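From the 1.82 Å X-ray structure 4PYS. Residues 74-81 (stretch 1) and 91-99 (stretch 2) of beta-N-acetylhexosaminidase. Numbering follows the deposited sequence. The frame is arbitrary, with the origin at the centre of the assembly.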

ATOM      1  N   THR A  74      17.649  19.337   9.647  1.00 27.71           N
ATOM      2  CA  THR A  74      18.668  18.974   8.661  1.00 28.28           C
ATOM      3  C   THR A  74      18.510  17.539   8.160  1.00 27.72           C
ATOM      4  O   THR A  74      19.205  17.135   7.235  1.00 28.48           O
ATOM      5  CB  THR A  74      20.111  19.147   9.196  1.00 27.34           C
ATOM      6  OG1 THR A  74      20.360  18.194  10.239  1.00 30.42           O
ATOM      7  CG2 THR A  74      20.338  20.567   9.712  1.00 30.62           C
ATOM      8  N   LEU A  75      17.598  16.779   8.761  1.00 23.25           N
ATOM      9  CA  LEU A  75      17.344  15.411   8.327  1.00 21.52           C
ATOM     10  C   LEU A  75      16.473  15.447   7.071  1.00 25.30           C
ATOM     11  O   LEU A  75      15.726  16.403   6.860  1.00 27.29           O
ATOM     12  CB  LEU A  75      16.632  14.623   9.434  1.00 20.20           C
ATOM     13  CG  LEU A  75      17.499  14.092  10.579  1.00 25.13           C
ATOM     14  CD1 LEU A  75      16.628  13.586  11.707  1.00 23.91           C
ATOM     15  CD2 LEU A  75      18.435  12.988  10.108  1.00 28.06           C
ATOM     16  N   PRO A  76      16.581  14.414   6.223  1.00 27.16           N
ATOM     17  CA  PRO A  76      15.705  14.317   5.049  1.00 27.83           C
ATOM     18  C   PRO A  76      14.287  14.014   5.486  1.00 29.92           C
ATOM     19  O   PRO A  76      14.070  13.574   6.621  1.00 24.73           O
ATOM     20  CB  PRO A  76      16.241  13.082   4.302  1.00 29.33           C
ATOM     21  CG  PRO A  76      17.555  12.741   4.925  1.00 36.03           C
ATOM     22  CD  PRO A  76      17.499  13.267   6.332  1.00 34.07           C
ATOM     23  N   THR A  77      13.337  14.223   4.582  1.00 27.08           N
ATOM     24  CA  THR A  77      11.954  13.836   4.818  1.00 24.54           C
ATOM     25  C   THR A  77      11.894  12.371   5.215  1.00 21.71           C
ATOM     26  O   THR A  77      12.599  11.532   4.638  1.00 24.89           O
ATOM     27  CB  THR A  77      11.094  14.025   3.554  1.00 35.45           C
ATOM     28  OG1 THR A  77      11.414  15.281   2.945  1.00 45.29           O
ATOM     29  CG2 THR A  77       9.619  14.007   3.919  1.00 34.55           C
ATOM     30  N   GLU A  78      11.065  12.096   6.214  1.00 19.09           N
ATOM     31  CA  GLU A  78      10.871  10.767   6.784  1.00 19.08           C
ATOM     32  C   GLU A  78      12.095  10.190   7.497  1.00 19.45           C
ATOM     33  O   GLU A  78      12.074   9.028   7.915  1.00 21.54           O
ATOM     34  CB  GLU A  78      10.372   9.769   5.730  1.00 21.53           C
ATOM     35  CG  GLU A  78       9.233  10.283   4.858  1.00 21.97           C
ATOM     36  CD  GLU A  78       8.685   9.186   3.972  1.00 26.53           C
ATOM     37  OE1 GLU A  78       9.247   8.968   2.870  1.00 22.67           O
ATOM     38  OE2 GLU A  78       7.707   8.537   4.400  1.00 24.07           O
ATOM     39  N   GLY A  79      13.151  10.982   7.643  1.00 21.10           N
ATOM     40  CA  GLY A  79      14.365  10.477   8.272  1.00 19.70           C
ATOM     41  C   GLY A  79      14.360  10.652   9.778  1.00 23.93           C
ATOM     42  O   GLY A  79      13.619  11.471  10.310  1.00 20.10           O
ATOM     43  N   TYR A  80      15.193   9.886  10.476  1.00 19.14           N
ATOM     44  CA  TYR A  80      15.292  10.050  11.922  1.00 20.87           C
ATOM     45  C   TYR A  80      16.697   9.714  12.391  1.00 21.20           C
ATOM     46  O   TYR A  80      17.492   9.122  11.646  1.00 20.27           O
ATOM     47  CB  TYR A  80      14.262   9.163  12.638  1.00 20.05           C
ATOM     48  CG  TYR A  80      14.533   7.694  12.438  1.00 20.08           C
ATOM     49  CD1 TYR A  80      13.994   7.006  11.357  1.00 17.98           C
ATOM     50  CD2 TYR A  80      15.337   6.993  13.331  1.00 19.52           C
ATOM     51  CE1 TYR A  80      14.268   5.654  11.163  1.00 18.03           C
ATOM     52  CE2 TYR A  80      15.617   5.651  13.143  1.00 20.60           C
ATOM     53  CZ  TYR A  80      15.073   4.989  12.064  1.00 20.89           C
ATOM     54  OH  TYR A  80      15.364   3.654  11.884  1.00 20.19           O
ATOM     55  N   ARG A  81      17.000  10.102  13.623  1.00 18.85           N
ATOM     56  CA  ARG A  81      18.226   9.673  14.273  1.00 20.65           C
ATOM     57  C   ARG A  81      17.843   9.235  15.676  1.00 26.54           C
ATOM     58  O   ARG A  81      17.020   9.884  16.336  1.00 27.04           O
ATOM     59  CB  ARG A  81      19.240  10.823  14.326  1.00 25.90           C
ATOM     60  CG  ARG A  81      20.574  10.461  14.977  1.00 26.13           C
ATOM     61  CD  ARG A  81      21.489  11.682  15.095  1.00 25.52           C
ATOM     62  NE  ARG A  81      21.770  12.289  13.792  1.00 29.09           N
ATOM     63  CZ  ARG A  81      21.183  13.393  13.337  1.00 31.31           C
ATOM     64  NH1 ARG A  81      20.290  14.036  14.082  1.00 28.96           N
ATOM     65  NH2 ARG A  81      21.487  13.865  12.133  1.00 33.53           N
ATOM     66  N   VAL A  91      15.689  11.038  20.419  1.00 25.69           N
ATOM     67  CA  VAL A  91      15.137  10.716  19.111  1.00 22.21           C
ATOM     68  C   VAL A  91      14.949  12.018  18.357  1.00 25.16           C
ATOM     69  O   VAL A  91      14.318  12.949  18.860  1.00 26.40           O
ATOM     70  CB  VAL A  91      13.767  10.022  19.221  1.00 25.89           C
ATOM     71  CG1 VAL A  91      13.265   9.631  17.831  1.00 24.11           C
ATOM     72  CG2 VAL A  91      13.856   8.790  20.114  1.00 23.47           C
ATOM     73  N   GLU A  92      15.507  12.092  17.155  1.00 20.93           N
ATOM     74  CA  GLU A  92      15.344  13.283  16.327  1.00 22.10           C
ATOM     75  C   GLU A  92      14.690  12.922  15.008  1.00 20.09           C
ATOM     76  O   GLU A  92      14.943  11.846  14.470  1.00 22.65           O
ATOM     77  CB  GLU A  92      16.693  13.937  16.047  1.00 25.06           C
ATOM     78  CG  GLU A  92      17.357  14.492  17.280  1.00 25.83           C
ATOM     79  CD  GLU A  92      18.790  14.860  17.020  1.00 38.88           C
ATOM     80  OE1 GLU A  92      19.633  13.948  16.875  1.00 32.07           O
ATOM     81  OE2 GLU A  92      19.061  16.068  16.951  1.00 37.78           O
ATOM     82  N   ALA A  93      13.866  13.830  14.485  1.00 20.47           N
ATOM     83  CA  ALA A  93      13.231  13.626  13.182  1.00 20.25           C
ATOM     84  C   ALA A  93      12.948  14.964  12.530  1.00 25.06           C
ATOM     85  O   ALA A  93      12.848  15.978  13.214  1.00 24.06           O
ATOM     86  CB  ALA A  93      11.935  12.822  13.337  1.00 22.69           C
ATOM     87  N   ALA A  94      12.816  14.991  11.204  1.00 24.19           N
ATOM     88  CA  ALA A  94      12.450  16.252  10.552  1.00 31.44           C
ATOM     89  C   ALA A  94      10.940  16.444  10.496  1.00 28.18           C
ATOM     90  O   ALA A  94      10.454  17.563  10.329  1.00 31.43           O
ATOM     91  CB  ALA A  94      13.051  16.337   9.152  1.00 36.19           C
ATOM     92  N   ASP A  95      10.200  15.352  10.630  1.00 26.20           N
ATOM     93  CA  ASP A  95       8.741  15.406  10.522  1.00 29.16           C
ATOM     94  C   ASP A  95       8.119  14.252  11.299  1.00 29.58           C
ATOM     95  O   ASP A  95       8.829  13.388  11.810  1.00 23.87           O
ATOM     96  CB  ASP A  95       8.318  15.354   9.044  1.00 28.62           C
ATOM     97  CG  ASP A  95       9.025  14.239   8.271  1.00 33.85           C
ATOM     98  OD1 ASP A  95       9.020  13.089   8.740  1.00 31.58           O
ATOM     99  OD2 ASP A  95       9.619  14.513   7.207  1.00 36.26           O
ATOM    100  N   ASP A  96       6.793  14.219  11.395  1.00 27.22           N
ATOM    101  CA  ASP A  96       6.149  13.166  12.182  1.00 24.51           C
ATOM    102  C   ASP A  96       6.424  11.760  11.656  1.00 22.09           C
ATOM    103  O   ASP A  96       6.519  10.820  12.434  1.00 23.34           O
ATOM    104  CB  ASP A  96       4.642  13.402  12.265  1.00 28.59           C
ATOM    105  CG  ASP A  96       4.291  14.620  13.097  1.00 44.26           C
ATOM    106  OD1 ASP A  96       5.055  14.969  14.026  1.00 46.87           O
ATOM    107  OD2 ASP A  96       3.224  15.209  12.837  1.00 47.96           O
ATOM    108  N   ALA A  97       6.544  11.606  10.340  1.00 19.52           N
ATOM    109  CA  ALA A  97       6.853  10.293   9.761  1.00 21.06           C
ATOM    110  C   ALA A  97       8.154   9.738  10.330  1.00 22.22           C
ATOM    111  O   ALA A  97       8.250   8.555  10.674  1.00 19.47           O
ATOM    112  CB  ALA A  97       6.935  10.387   8.251  1.00 27.13           C
ATOM    113  N   GLY A  98       9.161  10.597  10.421  1.00 20.54           N
ATOM    114  CA  GLY A  98      10.429  10.201  11.014  1.00 19.66           C
ATOM    115  C   GLY A  98      10.284   9.668  12.425  1.00 20.89           C
ATOM    116  O   GLY A  98      10.905   8.672  12.773  1.00 19.10           O
ATOM    117  N   PHE A  99       9.455  10.317  13.245  1.00 19.33           N
ATOM    118  CA  PHE A  99       9.256   9.844  14.614  1.00 20.24           C
ATOM    119  C   PHE A  99       8.583   8.478  14.628  1.00 21.58           C
ATOM    120  O   PHE A  99       8.893   7.621  15.453  1.00 18.77           O
ATOM    121  CB  PHE A  99       8.396  10.843  15.402  1.00 21.88           C
ATOM    122  CG  PHE A  99       9.137  12.078  15.851  1.00 22.42           C
ATOM    123  CD1 PHE A  99      10.343  11.981  16.550  1.00 25.02           C
ATOM    124  CD2 PHE A  99       8.618  13.344  15.590  1.00 22.82           C
ATOM    125  CE1 PHE A  99      11.014  13.140  16.984  1.00 22.88           C
ATOM    126  CE2 PHE A  99       9.291  14.502  16.002  1.00 28.27           C
ATOM    127  CZ  PHE A  99      10.491  14.390  16.706  1.00 27.07           C
TER

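How do the two backbones meet? Tyr 80 and Arg 81 run antiparallel to Glu 92 and Ala 93 in a short piece of sheet. Arg 81 and Glu 92 form the hydrogen-bonded pair: Arg 81 N donates to Glu 92 O and Glu 92 N donates to Arg 81 O, each at 2.8 Å. In the neighbouring non-hydrogen-bonded pair, Tyr 80 and Ala 93 bring their CA atoms to 4.3 Å. Before the strand, a type II turn from Pro 76 to Gly 79 reverses the chain, closed by Gly 79 N to Pro 76 O at 2.9 Å; Glu 78 sits in it with a positive phi of 66°.

What ties this turn to the start of the helix? Asp 95, the N-cap, uses both carboxylate oxygens. Asp 95 OD1 accepts from Gly 98 N at 3.0 Å, capping the helix, while Asp 95 OD2 accepts from Glu 78 N, also at 3.0 Å and nearly straight at 172°. One short acidic side chain thus serves both stretches.

Why does glycine suit its place at Gly 98? Gly 98 CA lies 3.5 Å from Gly 79 O in a CA-H...O contact, and a CB on Gly 98 would fall only 2.3 Å from Gly 79 O. Gly 79 O is buried by the contact and has no hydrogen-bond partner in the model.

How do the side chains complete the contact? Arg 81 and Glu 92 share one face of the sheet, and the extended start of the arginine side chain (chi1 and chi2 both t) helps carry Arg 81 NH1 to a salt bridge with Glu 92 OE1 at 2.9 Å. On the face of Tyr 80 and Ala 93, their CB atoms are 4.4 Å apart. Leu 75 adds apolar packing, with its CB 4.0 Å from Ala 94 CB and its CD1 3.7 Å from Ala 93 CA; the Ala 94 methyl points toward stretch 1. Altogether the contact buries 514 Å², counting both sides.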